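Local coordinates for protein cellulase (Xanthomonas axonopodis pv. citri, PDB 5HOS) that probably hydrolyses internal beta-1,4-glucosidic bonds of cellulose and related glucans, as an endoglucanase of glycoside hydrolase family 5, at residues Thr257-Leu260 with Arg261-Lys265. Sequence-based numbering, arbitrary orientation.
Sequences TEWL and RLNKK
The guanidinium of R261 turns back along the helix to E258, where R261 NH2 gives a salt bridge to E258 OE2 of 3.0 Å. The oxygen sits at the guanidinium edge, close to its plane, but NH2 meets it on the syn side 28° out of the carboxylate plane, the two flat groups being turned 45° apart. A bend at chi3 (-77°) swings the R261 head into place; its NE forms a second salt bridge, to D296, and NH1 a hydrogen bond to N294 OD1. ND2 of the N263 amide lies against one face of the W259 indole, 3.2 Å from the ring plane and offset toward the rim. A nearly straight bond from N263 ND2 to W259 O (2.9 Å) holds it there, and the backbone N of N263 reaches that oxygen from the opposite face of the carbonyl plane. W259 NE1 donates to A211 O, and W259 CH2 rests 3.9 Å from K265 CD. L260 CD2 packs on K265 CB, while L260 O accepts K265 N at 2.9 Å in an almost linear bond. With K264 at positive phi and a weak K264 N to R261 O bond, this is a Schellman motif, closing helix 248-262 before strand 267-273 of the family's (beta/alpha)8 barrel.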
loop_
_atom_site.group_PDB
_atom_site.type_symbol
_atom_site.label_atom_id
_atom_site.label_comp_id
_atom_site.label_asym_id
_atom_site.label_seq_id
_atom_site.Cartn_x
_atom_site.Cartn_y
_atom_site.Cartn_z
ATOM N N THR A 257 -15.940 4.465 4.952
ATOM C CA THR A 257 -16.757 3.906 3.877
ATOM C C THR A 257 -17.857 4.875 3.428
ATOM O O THR A 257 -18.025 5.125 2.226
ATOM C CB THR A 257 -17.330 2.535 4.294
ATOM O OG1 THR A 257 -16.235 1.636 4.552
ATOM C CG2 THR A 257 -18.201 1.951 3.207
ATOM N N GLU A 258 -18.591 5.441 4.376
ATOM C CA GLU A 258 -19.636 6.411 4.022
ATOM C C GLU A 258 -19.041 7.725 3.468
ATOM O O GLU A 258 -19.648 8.372 2.607
ATOM C CB GLU A 258 -20.568 6.667 5.213
ATOM C CG GLU A 258 -21.813 7.481 4.861
ATOM C CD GLU A 258 -22.663 6.875 3.752
ATOM O OE1 GLU A 258 -23.247 7.664 2.964
ATOM O OE2 GLU A 258 -22.735 5.626 3.667
ATOM N N TRP A 259 -17.862 8.110 3.958
ATOM C CA TRP A 259 -17.138 9.261 3.409
ATOM C C TRP A 259 -16.827 9.030 1.922
ATOM O O TRP A 259 -17.046 9.926 1.099
ATOM C CB TRP A 259 -15.835 9.537 4.190
ATOM C CG TRP A 259 -15.097 10.747 3.683
ATOM C CD1 TRP A 259 -15.262 12.041 4.085
ATOM C CD2 TRP A 259 -14.091 10.770 2.661
ATOM N NE1 TRP A 259 -14.421 12.871 3.378
ATOM C CE2 TRP A 259 -13.690 12.118 2.500
ATOM C CE3 TRP A 259 -13.482 9.780 1.872
ATOM C CZ2 TRP A 259 -12.700 12.505 1.584
ATOM C CZ3 TRP A 259 -12.501 10.168 0.954
ATOM C CH2 TRP A 259 -12.125 11.522 0.819
ATOM N N LEU A 260 -16.329 7.834 1.586
ATOM C CA LEU A 260 -16.050 7.484 0.185
ATOM C C LEU A 260 -17.311 7.618 -0.668
ATOM O O LEU A 260 -17.276 8.186 -1.763
ATOM C CB LEU A 260 -15.486 6.060 0.064
ATOM C CG LEU A 260 -14.070 5.785 0.577
ATOM C CD1 LEU A 260 -13.813 4.284 0.513
ATOM C CD2 LEU A 260 -13.013 6.527 -0.222
ATOM N N ARG A 261 -18.420 7.118 -0.134
ATOM C CA ARG A 261 -19.708 7.123 -0.837
ATOM C C ARG A 261 -20.206 8.547 -1.091
ATOM O O ARG A 261 -20.587 8.882 -2.212
ATOM C CB ARG A 261 -20.739 6.315 -0.040
ATOM C CG ARG A 261 -21.973 5.899 -0.823
ATOM C CD ARG A 261 -22.797 4.867 -0.060
ATOM N NE ARG A 261 -22.206 3.522 -0.131
ATOM C CZ ARG A 261 -21.893 2.724 0.897
ATOM N NH1 ARG A 261 -21.360 1.525 0.649
ATOM N NH2 ARG A 261 -22.103 3.071 2.166
ATOM N N LEU A 262 -20.182 9.383 -0.055
ATOM C CA LEU A 262 -20.589 10.787 -0.180
ATOM C C LEU A 262 -19.724 11.560 -1.184
ATOM O O LEU A 262 -20.250 12.335 -1.987
ATOM C CB LEU A 262 -20.566 11.475 1.199
ATOM C CG LEU A 262 -20.774 12.992 1.311
ATOM C CD1 LEU A 262 -22.071 13.456 0.656
ATOM C CD2 LEU A 262 -20.742 13.404 2.776
ATOM N N ASN A 263 -18.411 11.324 -1.151
ATOM C CA ASN A 263 -17.459 12.045 -2.010
ATOM C C ASN A 263 -17.172 11.378 -3.355
ATOM O O ASN A 263 -16.276 11.812 -4.091
ATOM C CB ASN A 263 -16.173 12.309 -1.229
ATOM C CG ASN A 263 -16.394 13.294 -0.101
ATOM O OD1 ASN A 263 -16.343 14.496 -0.317
ATOM N ND2 ASN A 263 -16.658 12.794 1.100
ATOM N N LYS A 264 -17.942 10.336 -3.674
ATOM C CA LYS A 264 -17.878 9.650 -4.969
ATOM C C LYS A 264 -16.466 9.149 -5.266
ATOM O O LYS A 264 -15.935 9.348 -6.349
ATOM C CB LYS A 264 -18.425 10.548 -6.088
ATOM C CG LYS A 264 -19.797 11.126 -5.759
ATOM C CD LYS A 264 -20.630 11.426 -6.999
ATOM C CE LYS A 264 -21.975 12.037 -6.625
ATOM N NZ LYS A 264 -22.846 11.089 -5.870
ATOM N N LYS A 265 -15.871 8.505 -4.268
ATOM C CA LYS A 265 -14.522 7.978 -4.371
ATOM C C LYS A 265 -14.505 6.490 -4.032
ATOM O O LYS A 265 -15.480 5.943 -3.500
ATOM C CB LYS A 265 -13.594 8.770 -3.459
ATOM C CG LYS A 265 -13.205 10.121 -4.056
ATOM C CD LYS A 265 -12.655 11.040 -2.995
ATOM C CE LYS A 265 -11.904 12.234 -3.566
ATOM N NZ LYS A 265 -12.562 12.942 -4.690
#